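Low molecular weight protein-tyrosine-phosphatase YfkJ (Bacillus subtilis, PDB 4ETM) hydrolyses the phosphate from phosphotyrosine in proteins and takes part in resistance to ethanol stress. Local coordinates at residues Leu76-Ile81 with Glu151-Ile156; Glu36-Asp41 with Thr158-Leu163; Asp100-Met105 with Gly111-Met116; Gln94-Phe99 with Ser123-Leu128. All coordinates share one frame; numbering follows the deposited sequence.

Interaction 1 of 4, residues Leu76-Ile81 with Glu151-Ile156; sequences LRREGI and EVCQLI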
# COMPACT_ATOMS: atom_id res chain seq x y z
N LEU A 76 -25.94 -5.27 -4.12
CA LEU A 76 -26.58 -5.57 -2.84
C LEU A 76 -28.06 -5.87 -3.00
O LEU A 76 -28.57 -6.80 -2.38
CB LEU A 76 -26.30 -4.45 -1.81
CG LEU A 76 -24.83 -4.31 -1.40
CD1 LEU A 76 -24.61 -3.18 -0.39
CD2 LEU A 76 -24.28 -5.61 -0.85
N ARG A 77 -28.75 -5.12 -3.86
CA ARG A 77 -30.15 -5.41 -4.12
C ARG A 77 -30.30 -6.83 -4.65
O ARG A 77 -31.22 -7.55 -4.24
CB ARG A 77 -30.73 -4.42 -5.13
CG ARG A 77 -30.98 -3.04 -4.58
CD ARG A 77 -31.74 -2.17 -5.57
NE ARG A 77 -31.53 -0.76 -5.31
CZ ARG A 77 -30.69 0.02 -5.99
NH1 ARG A 77 -30.00 -0.49 -7.01
NH2 ARG A 77 -30.55 1.30 -5.67
N ARG A 78 -29.41 -7.23 -5.55
CA ARG A 78 -29.46 -8.57 -6.12
C ARG A 78 -29.31 -9.61 -5.03
O ARG A 78 -30.02 -10.61 -5.00
CB ARG A 78 -28.38 -8.78 -7.16
CG ARG A 78 -28.15 -10.25 -7.43
CD ARG A 78 -27.14 -10.49 -8.51
NE ARG A 78 -25.77 -10.59 -8.02
CZ ARG A 78 -24.72 -10.46 -8.82
NH1 ARG A 78 -24.92 -10.20 -10.10
NH2 ARG A 78 -23.49 -10.56 -8.35
N GLU A 79 -28.37 -9.37 -4.13
CA GLU A 79 -28.11 -10.30 -3.05
C GLU A 79 -29.16 -10.20 -1.95
O GLU A 79 -29.10 -10.93 -0.97
CB GLU A 79 -26.72 -10.06 -2.46
CG GLU A 79 -25.60 -10.08 -3.50
CD GLU A 79 -25.26 -11.48 -3.96
OE1 GLU A 79 -25.32 -12.41 -3.13
OE2 GLU A 79 -24.95 -11.65 -5.16
N GLY A 80 -30.10 -9.28 -2.12
CA GLY A 80 -31.12 -9.05 -1.11
C GLY A 80 -30.53 -8.62 0.23
O GLY A 80 -31.02 -9.00 1.30
N ILE A 81 -29.46 -7.84 0.16
CA ILE A 81 -28.79 -7.34 1.35
C ILE A 81 -29.03 -5.83 1.51
O ILE A 81 -28.89 -5.07 0.56
CB ILE A 81 -27.28 -7.61 1.27
CG1 ILE A 81 -27.02 -9.11 1.37
CG2 ILE A 81 -26.53 -6.84 2.36
CD1 ILE A 81 -25.59 -9.51 1.11
N GLU A 151 -17.04 -8.80 -10.57
CA GLU A 151 -15.88 -9.55 -10.07
C GLU A 151 -15.55 -9.11 -8.64
O GLU A 151 -15.04 -9.90 -7.85
CB GLU A 151 -14.67 -9.39 -10.99
CG GLU A 151 -14.00 -8.03 -10.93
CD GLU A 151 -12.73 -7.95 -11.76
OE1 GLU A 151 -12.14 -6.85 -11.82
OE2 GLU A 151 -12.31 -8.97 -12.36
N VAL A 152 -15.86 -7.85 -8.33
CA VAL A 152 -15.68 -7.32 -6.98
C VAL A 152 -16.64 -8.03 -6.03
O VAL A 152 -16.25 -8.45 -4.95
CB VAL A 152 -15.87 -5.79 -6.94
CG1 VAL A 152 -15.96 -5.29 -5.51
CG2 VAL A 152 -14.72 -5.11 -7.65
N CYS A 153 -17.89 -8.19 -6.44
CA CYS A 153 -18.85 -8.97 -5.65
C CYS A 153 -18.32 -10.38 -5.35
O CYS A 153 -18.35 -10.83 -4.20
CB CYS A 153 -20.19 -9.07 -6.38
SG CYS A 153 -21.45 -10.04 -5.52
N GLN A 154 -17.85 -11.07 -6.38
CA GLN A 154 -17.37 -12.44 -6.20
C GLN A 154 -16.21 -12.49 -5.21
O GLN A 154 -16.19 -13.32 -4.30
CB GLN A 154 -16.97 -13.09 -7.53
CG GLN A 154 -18.15 -13.65 -8.30
CD GLN A 154 -17.78 -14.17 -9.68
OE1 GLN A 154 -16.61 -14.18 -10.06
NE2 GLN A 154 -18.79 -14.60 -10.44
N LEU A 155 -15.26 -11.57 -5.39
CA LEU A 155 -14.09 -11.52 -4.52
C LEU A 155 -14.46 -11.18 -3.08
O LEU A 155 -13.94 -11.77 -2.15
CB LEU A 155 -13.08 -10.51 -5.06
CG LEU A 155 -12.39 -10.93 -6.36
CD1 LEU A 155 -11.65 -9.76 -6.95
CD2 LEU A 155 -11.45 -12.10 -6.10
N ILE A 156 -15.37 -10.23 -2.91
CA ILE A 156 -15.71 -9.78 -1.58
C ILE A 156 -16.56 -10.83 -0.85
O ILE A 156 -16.42 -10.98 0.37
CB ILE A 156 -16.37 -8.40 -1.60
CG1 ILE A 156 -15.31 -7.34 -1.91
CG2 ILE A 156 -17.03 -8.09 -0.29
CD1 ILE A 156 -15.86 -5.90 -1.97

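Interaction 2 of 4, residues Glu36-Asp41 with Thr158-Leu163; sequences EAIFRD and TGCEQL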
# COMPACT_ATOMS: atom_id res chain seq x y z
N GLU A 36 -18.73 -4.38 4.04
CA GLU A 36 -19.47 -4.13 5.28
C GLU A 36 -20.85 -4.83 5.28
O GLU A 36 -21.17 -5.60 6.19
CB GLU A 36 -19.62 -2.62 5.51
CG GLU A 36 -20.24 -2.30 6.87
CD GLU A 36 -20.80 -0.90 6.97
OE1 GLU A 36 -21.72 -0.70 7.80
OE2 GLU A 36 -20.32 -0.00 6.24
N ALA A 37 -21.64 -4.56 4.25
CA ALA A 37 -22.99 -5.11 4.15
C ALA A 37 -22.97 -6.62 4.03
O ALA A 37 -23.75 -7.32 4.69
CB ALA A 37 -23.71 -4.50 2.96
N ILE A 38 -22.10 -7.15 3.18
CA ILE A 38 -22.02 -8.59 2.97
C ILE A 38 -21.56 -9.30 4.23
O ILE A 38 -22.15 -10.30 4.65
CB ILE A 38 -21.09 -8.94 1.79
CG1 ILE A 38 -21.77 -8.59 0.47
CG2 ILE A 38 -20.71 -10.41 1.81
CD1 ILE A 38 -20.91 -8.88 -0.75
N PHE A 39 -20.50 -8.78 4.84
CA PHE A 39 -19.96 -9.38 6.05
C PHE A 39 -20.99 -9.38 7.17
O PHE A 39 -21.11 -10.35 7.93
CB PHE A 39 -18.70 -8.64 6.49
CG PHE A 39 -18.13 -9.14 7.76
CD1 PHE A 39 -17.23 -10.19 7.77
CD2 PHE A 39 -18.49 -8.55 8.96
CE1 PHE A 39 -16.70 -10.64 8.96
CE2 PHE A 39 -17.96 -9.01 10.15
CZ PHE A 39 -17.06 -10.04 10.15
N ARG A 40 -21.72 -8.27 7.29
CA ARG A 40 -22.77 -8.17 8.31
C ARG A 40 -23.81 -9.25 8.10
O ARG A 40 -24.25 -9.89 9.06
CB ARG A 40 -23.41 -6.78 8.29
CG ARG A 40 -24.76 -6.71 8.98
CD ARG A 40 -25.04 -5.33 9.56
NE ARG A 40 -24.97 -4.28 8.56
CZ ARG A 40 -24.07 -3.29 8.55
NH1 ARG A 40 -23.15 -3.19 9.50
NH2 ARG A 40 -24.11 -2.40 7.58
N ASP A 41 -24.19 -9.46 6.85
CA ASP A 41 -25.17 -10.49 6.49
C ASP A 41 -24.69 -11.89 6.85
O ASP A 41 -25.45 -12.70 7.39
CB ASP A 41 -25.50 -10.40 5.00
CG ASP A 41 -26.61 -11.35 4.60
OD1 ASP A 41 -27.76 -11.11 5.01
OD2 ASP A 41 -26.33 -12.34 3.87
N THR A 158 -16.25 -14.23 -1.17
CA THR A 158 -15.33 -15.26 -0.69
C THR A 158 -14.43 -14.73 0.42
O THR A 158 -14.15 -15.41 1.41
CB THR A 158 -14.49 -15.87 -1.83
OG1 THR A 158 -13.67 -14.87 -2.42
CG2 THR A 158 -15.41 -16.44 -2.89
N GLY A 159 -13.98 -13.49 0.27
CA GLY A 159 -13.11 -12.90 1.26
C GLY A 159 -13.81 -12.79 2.60
O GLY A 159 -13.23 -13.11 3.63
N CYS A 160 -15.05 -12.30 2.59
CA CYS A 160 -15.81 -12.12 3.83
C CYS A 160 -16.12 -13.46 4.49
O CYS A 160 -16.13 -13.55 5.72
CB CYS A 160 -17.10 -11.36 3.58
SG CYS A 160 -16.86 -9.59 3.30
N GLU A 161 -16.38 -14.48 3.68
CA GLU A 161 -16.59 -15.82 4.19
C GLU A 161 -15.38 -16.33 4.96
O GLU A 161 -15.51 -16.81 6.09
CB GLU A 161 -16.94 -16.78 3.05
CG GLU A 161 -18.35 -16.60 2.52
CD GLU A 161 -18.61 -17.36 1.24
OE1 GLU A 161 -17.84 -18.29 0.93
OE2 GLU A 161 -19.60 -17.02 0.55
N GLN A 162 -14.20 -16.22 4.35
CA GLN A 162 -12.97 -16.69 4.98
C GLN A 162 -12.62 -15.84 6.19
O GLN A 162 -12.19 -16.36 7.22
CB GLN A 162 -11.81 -16.65 3.98
CG GLN A 162 -12.01 -17.58 2.81
CD GLN A 162 -12.18 -19.00 3.27
OE1 GLN A 162 -11.60 -19.40 4.28
NE2 GLN A 162 -12.98 -19.77 2.54
N LEU A 163 -12.79 -14.52 6.05
CA LEU A 163 -12.53 -13.60 7.15
C LEU A 163 -13.36 -13.96 8.37
O LEU A 163 -12.82 -14.12 9.47
CB LEU A 163 -12.84 -12.15 6.75
CG LEU A 163 -12.76 -11.15 7.92
CD1 LEU A 163 -11.38 -11.11 8.56
CD2 LEU A 163 -13.19 -9.77 7.45

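Interaction 3 of 4, residues Asp100-Met105 with Gly111-Met116; sequences DYIIAM and GSLRSM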
# COMPACT_ATOMS: atom_id res chain seq x y z
N ASP A 100 -10.96 -3.83 16.24
CA ASP A 100 -10.14 -5.01 16.49
C ASP A 100 -9.44 -5.48 15.21
O ASP A 100 -8.29 -5.91 15.24
CB ASP A 100 -10.99 -6.12 17.12
CG ASP A 100 -11.56 -5.72 18.47
OD1 ASP A 100 -10.76 -5.34 19.35
OD2 ASP A 100 -12.80 -5.76 18.64
N TYR A 101 -10.16 -5.38 14.09
CA TYR A 101 -9.64 -5.77 12.78
C TYR A 101 -9.80 -4.60 11.83
O TYR A 101 -10.86 -3.99 11.76
CB TYR A 101 -10.44 -6.93 12.20
CG TYR A 101 -10.26 -8.23 12.94
CD1 TYR A 101 -9.34 -9.17 12.49
CD2 TYR A 101 -11.01 -8.52 14.05
CE1 TYR A 101 -9.16 -10.37 13.17
CE2 TYR A 101 -10.84 -9.71 14.74
CZ TYR A 101 -9.92 -10.63 14.28
OH TYR A 101 -9.75 -11.82 14.95
N ILE A 102 -8.74 -4.28 11.09
CA ILE A 102 -8.90 -3.35 9.99
C ILE A 102 -8.60 -4.10 8.70
O ILE A 102 -7.50 -4.60 8.53
CB ILE A 102 -8.01 -2.12 10.17
CG1 ILE A 102 -8.36 -1.43 11.51
CG2 ILE A 102 -8.15 -1.20 8.97
CD1 ILE A 102 -7.66 -0.12 11.74
N ILE A 103 -9.59 -4.15 7.81
CA ILE A 103 -9.54 -5.01 6.65
C ILE A 103 -9.55 -4.14 5.39
O ILE A 103 -10.59 -3.59 5.01
CB ILE A 103 -10.75 -5.98 6.63
CG1 ILE A 103 -10.80 -6.82 7.91
CG2 ILE A 103 -10.67 -6.89 5.42
CD1 ILE A 103 -9.51 -7.54 8.24
N ALA A 104 -8.38 -4.01 4.76
CA ALA A 104 -8.20 -3.17 3.56
C ALA A 104 -8.51 -3.94 2.29
O ALA A 104 -8.35 -5.14 2.26
CB ALA A 104 -6.79 -2.67 3.50
N MET A 105 -8.92 -3.23 1.24
CA MET A 105 -9.25 -3.90 -0.02
C MET A 105 -8.03 -4.20 -0.88
O MET A 105 -8.03 -5.19 -1.62
CB MET A 105 -10.29 -3.09 -0.80
CG MET A 105 -11.60 -2.94 -0.06
SD MET A 105 -12.38 -4.56 0.15
CE MET A 105 -12.66 -4.55 1.93
N GLY A 111 -0.93 0.69 2.63
CA GLY A 111 0.11 1.69 2.68
C GLY A 111 -0.39 3.03 3.18
O GLY A 111 0.30 3.71 3.94
N SER A 112 -1.60 3.42 2.76
CA SER A 112 -2.19 4.66 3.23
C SER A 112 -2.43 4.63 4.73
O SER A 112 -2.18 5.63 5.41
CB SER A 112 -3.48 4.98 2.50
OG SER A 112 -3.23 5.18 1.12
N LEU A 113 -2.92 3.50 5.24
CA LEU A 113 -3.18 3.36 6.67
C LEU A 113 -1.85 3.42 7.42
O LEU A 113 -1.78 3.94 8.53
CB LEU A 113 -3.96 2.08 6.97
CG LEU A 113 -5.41 2.03 6.46
CD1 LEU A 113 -5.97 0.61 6.43
CD2 LEU A 113 -6.33 2.92 7.28
N ARG A 114 -0.78 2.94 6.79
CA ARG A 114 0.54 2.95 7.43
C ARG A 114 1.10 4.35 7.58
O ARG A 114 1.75 4.67 8.58
CB ARG A 114 1.52 2.08 6.64
CG ARG A 114 1.21 0.57 6.62
CD ARG A 114 2.47 -0.23 6.28
NE ARG A 114 2.18 -1.64 6.04
CZ ARG A 114 1.90 -2.52 7.00
NH1 ARG A 114 1.89 -2.14 8.28
NH2 ARG A 114 1.64 -3.78 6.69
N SER A 115 0.87 5.18 6.57
CA SER A 115 1.24 6.59 6.59
C SER A 115 0.46 7.35 7.67
O SER A 115 0.91 8.37 8.18
CB SER A 115 0.97 7.20 5.21
OG SER A 115 1.39 8.56 5.12
N MET A 116 -0.72 6.84 8.02
CA MET A 116 -1.61 7.51 8.96
C MET A 116 -1.31 7.14 10.40
O MET A 116 -1.64 7.87 11.32
CB MET A 116 -3.06 7.15 8.62
CG MET A 116 -4.10 7.65 9.59
SD MET A 116 -5.70 7.07 9.03
CE MET A 116 -5.46 7.26 7.26

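Interaction 4 of 4, residues Gln94-Phe99 with Ser123-Leu128; sequences QDLDDF and SHIKRL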
# COMPACT_ATOMS: atom_id res chain seq x y z
N GLN A 94 -7.97 7.61 15.01
CA GLN A 94 -8.70 6.99 16.11
C GLN A 94 -9.33 5.65 15.74
O GLN A 94 -9.50 4.78 16.59
CB GLN A 94 -9.75 7.95 16.68
CG GLN A 94 -10.35 7.51 18.01
CD GLN A 94 -9.28 7.30 19.08
OE1 GLN A 94 -8.39 8.13 19.27
NE2 GLN A 94 -9.37 6.17 19.79
N ASP A 95 -9.66 5.48 14.46
CA ASP A 95 -10.18 4.21 13.97
C ASP A 95 -9.19 3.07 14.19
O ASP A 95 -9.59 1.93 14.42
CB ASP A 95 -10.53 4.30 12.48
CG ASP A 95 -11.78 5.11 12.21
OD1 ASP A 95 -12.82 4.87 12.86
OD2 ASP A 95 -11.73 5.98 11.31
N LEU A 96 -7.90 3.38 14.11
CA LEU A 96 -6.87 2.36 14.28
C LEU A 96 -6.97 1.72 15.66
O LEU A 96 -6.89 0.50 15.79
CB LEU A 96 -5.47 2.96 14.08
CG LEU A 96 -5.20 3.65 12.74
CD1 LEU A 96 -3.85 4.34 12.78
CD2 LEU A 96 -5.25 2.66 11.61
N ASP A 97 -7.19 2.53 16.68
CA ASP A 97 -7.23 2.02 18.05
C ASP A 97 -8.61 1.44 18.38
O ASP A 97 -8.73 0.60 19.27
CB ASP A 97 -6.87 3.12 19.04
CG ASP A 97 -5.41 3.54 18.95
OD1 ASP A 97 -4.56 2.72 18.51
OD2 ASP A 97 -5.09 4.69 19.33
N ASP A 98 -9.63 1.89 17.67
CA ASP A 98 -11.02 1.53 18.00
C ASP A 98 -11.42 0.14 17.54
O ASP A 98 -12.15 -0.56 18.23
CB ASP A 98 -11.99 2.55 17.40
CG ASP A 98 -12.12 3.81 18.23
OD1 ASP A 98 -11.24 4.06 19.09
OD2 ASP A 98 -13.10 4.56 18.03
N PHE A 99 -10.94 -0.26 16.37
CA PHE A 99 -11.39 -1.50 15.76
C PHE A 99 -10.43 -2.65 15.96
O PHE A 99 -9.24 -2.48 15.82
CB PHE A 99 -11.63 -1.28 14.27
CG PHE A 99 -12.88 -0.49 13.97
CD1 PHE A 99 -14.10 -1.13 13.80
CD2 PHE A 99 -12.83 0.89 13.83
CE1 PHE A 99 -15.25 -0.41 13.52
CE2 PHE A 99 -13.98 1.61 13.55
CZ PHE A 99 -15.20 0.96 13.40
N SER A 123 -0.49 -3.98 13.45
CA SER A 123 -0.44 -5.41 13.20
C SER A 123 -1.80 -6.01 12.89
O SER A 123 -1.87 -7.11 12.36
CB SER A 123 0.19 -6.12 14.40
OG SER A 123 -0.69 -6.13 15.51
N HIS A 124 -2.86 -5.27 13.18
CA HIS A 124 -4.22 -5.74 12.91
C HIS A 124 -4.76 -5.27 11.55
O HIS A 124 -5.94 -5.41 11.25
CB HIS A 124 -5.16 -5.28 14.03
CG HIS A 124 -5.23 -3.79 14.19
ND1 HIS A 124 -4.11 -2.99 14.18
CD2 HIS A 124 -6.28 -2.97 14.39
CE1 HIS A 124 -4.47 -1.73 14.34
NE2 HIS A 124 -5.79 -1.69 14.48
N ILE A 125 -3.89 -4.71 10.72
CA ILE A 125 -4.30 -4.22 9.42
C ILE A 125 -3.89 -5.23 8.34
O ILE A 125 -2.71 -5.42 8.10
CB ILE A 125 -3.65 -2.85 9.12
CG1 ILE A 125 -3.98 -1.86 10.24
CG2 ILE A 125 -4.10 -2.31 7.77
CD1 ILE A 125 -3.34 -0.50 10.08
N LYS A 126 -4.88 -5.87 7.72
CA LYS A 126 -4.62 -6.88 6.69
C LYS A 126 -5.53 -6.66 5.48
O LYS A 126 -6.55 -5.96 5.60
CB LYS A 126 -4.82 -8.29 7.25
CG LYS A 126 -3.85 -8.67 8.37
CD LYS A 126 -3.96 -10.15 8.71
CE LYS A 126 -2.85 -10.61 9.64
NZ LYS A 126 -2.87 -9.92 10.97
N ARG A 127 -5.16 -7.21 4.32
CA ARG A 127 -6.04 -7.18 3.16
C ARG A 127 -7.13 -8.26 3.27
O ARG A 127 -6.89 -9.33 3.83
CB ARG A 127 -5.26 -7.39 1.85
CG ARG A 127 -4.42 -6.20 1.43
CD ARG A 127 -3.70 -6.48 0.11
NE ARG A 127 -2.81 -7.64 0.21
CZ ARG A 127 -1.93 -7.96 -0.73
NH1 ARG A 127 -1.84 -7.22 -1.83
NH2 ARG A 127 -1.14 -9.02 -0.58
N LEU A 128 -8.31 -7.96 2.74
CA LEU A 128 -9.41 -8.94 2.72
C LEU A 128 -8.96 -10.27 2.13
O LEU A 128 -9.20 -11.33 2.71
CB LEU A 128 -10.60 -8.40 1.93
CG LEU A 128 -11.81 -9.33 1.87
CD1 LEU A 128 -12.38 -9.58 3.28
CD2 LEU A 128 -12.85 -8.74 0.93

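Interaction 1 of 4, residues Leu76-Ile81 with Glu151-Ile156
R78 and E79 lie where the backbone of helix 70-78 gives way to a turn, whereas C153 sits within the continuous helix 149-170. The turn closes as a Schellman motif: G80 takes a positive phi of 61°, and the amides of I81 and G80 bond back to the carbonyls of L76 and R77. Just before the turn, R78 and E79 both direct their side chains to the thiol of C153. C153 SG, anti to its own backbone nitrogen, reaches out of its helix to lie 3.5 Å from R78 NH2, at the edge of the guanidinium and near its plane. E79 OE2 stands a little further off, 3.9 Å from the same SG. The two charges are also joined to each other: R78 NE gives OE2 of E79 a hydrogen bond of 3.2 Å, nearly straight at 163°, as part of a salt bridge that uses the anti side of the carboxylate. The bend of E79 at chi2 (-75°) brings its OE2 to the edge of the guanidinium, in its plane. The thiol therefore lies beside a paired charge and not a lone one. The strongest partner of R78 is E150, which makes a salt bridge with NH1 just ahead of the segment 151-156. Beneath this surface bridge, L76 and I81 pack on A37 of helix 31-45, while V152 and I156 rest on R31 and A35 of that same helix.

Interaction 2 of 4, residues Glu36-Asp41 with Thr158-Leu163
F39 and C160 mark the place where helix 31-45 and helix 149-170 pack against one another on one face of the parallel sheet, the helix pairing of the low molecular weight phosphatase fold. Locally the axes approach to 9.4 Å and cross at -45°, and F39 and C160 have the closest CA atoms across the pair. The thiol is the central piece: C160 SG sits 3.8 Å from F39 CB, a contact with the root of the aromatic side chain and not with its ring. The adjoining methylene, C160 CB, meets the gamma methyl of I38 (CG2) at 4.1 Å, so C160 touches two consecutive residues of the facing helix, one through its sulfur and one through its methylene. One turn on, L163 crosses F39 at about a right angle, and its CD2 comes within 3.9 Å of F39 CE1 in an oblique approach to the ring. With CG anti to the backbone N (chi1 176°), the phenyl group runs down toward the sheet, where I52, A54 and F23 receive it, F23 as an edge-to-face partner. L164 and I167 extend the apolar cover along helix 149-170. The phosphate-binding loop runs from the nucleophile C25 to the active-site R31, where helix 31-45 begins, and the packing lies along the helix that follows this loop. On the flank of helix 31-45 turned from C160, E36 OE2 bonds S56 OG, while R40 NH2 makes a salt bridge to E36 OE1, 2.9 Å away and above the carboxylate plane.

Interaction 3 of 4, residues Asp100-Met105 with Gly111-Met116
No aromatic ring, amide or guanidinium takes part where I102 and A104 meet L113; the contact is made wholly by aliphatic groups. L113 sends one branch, CD1, from helix 107-117 onto strand 101-104. Its nearest partner is the gamma methyl of I102, with CD1 to CG2 at 3.8 Å, and the two side chains cross obliquely. A104, two residues further along the strand and so on the same side of it, presents its CB to L113 CD1 at a looser 4.5 Å. The leucine thus lies over the strand between two alternate residues. I102 holds CG2 anti to the backbone nitrogen, which swings this methyl toward the helix. The backbones stay apart, the CA atoms of A104 and L113 being separated by 8.8 Å. Strand 101-104, helix 107-117 and strand 125-127 form a beta-alpha-beta unit, and L113 is where its helix presses on its first strand. I103, between the two contact residues, points to the other side of the sheet and packs on F23 and L163. The outer side of the helix faces the second subunit: R114 NE makes a salt bridge to E108 of that chain, and S112 OG is hydrogen-bonded to G111 O of it. The side chain of A104 lies about 7 Å from that of the nucleophile C25.

Interaction 4 of 4, residues Gln94-Phe99 with Ser123-Leu128
L96 in helix 93-98 and I125 at the start of strand 125-127 have the nearest CA atoms, 8.6 Å apart, so the link is made by side chains of 123-128, one of them reaching a backbone carbonyl. H124 carries the polar part. Its NE2 donates to L96 O, a carbonyl of the last turn of the short helix, at 2.8 Å and with an N-H...O angle of 148°. The acceptor lies 20° out of the imidazole plane, so the bond is short but not perfectly straight. CG of H124 occupies the crowded position between the backbone N and the carbonyl carbon (chi1 60°), which turns the ring back to the helix end. There a second carbonyl meets the ring edge, F99 O lying 3.3 Å from H124 CD2. The ring lies with I125 CG1 off-centre over one face and the carbonyls of L96 and F99 at its edge. NE2 is the donor, which fixes a hydrogen on that nitrogen. A bound sodium ion lies about 4 Å from the H124 side chain. Beside this polar link, L96 CD2 touches I125 CD1 at 4.0 Å, and both residues pack further on I102. Within the helix, Q94 NE2 bonds D98 OD1 at 2.9 Å, bridging one turn. The helix precedes strand 101-104 in the chain, and the histidine bond ties it to the segment entering strand 125-127, the outermost strand on that side of a four-stranded parallel sheet in an alpha/beta fold.

In the fold
The four contacts are spread over a fold built on the parallel sheet ordered 52-58, 19-25, 101-104, 125-127. Interactions 1 and 2 share helix 149-170, with centres about 10 Å apart. Interactions 3 and 4, with centres about 6 Å apart, lie across the centre of the chain from them and meet in the neighbouring strands 101-104 and 125-127, where A104 probably hydrogen-bonds K126 O and L128 N. Along the chain, interaction 2 spans all the others, and interaction 1 encloses interaction 4, which encloses interaction 3. L128 packs against G159 and C160, and I103 against L163, so helix 149-170 joins the contacts on the two sides of the chain's centre, in the fold that brings the active-site residues C25, R31 and D142 together.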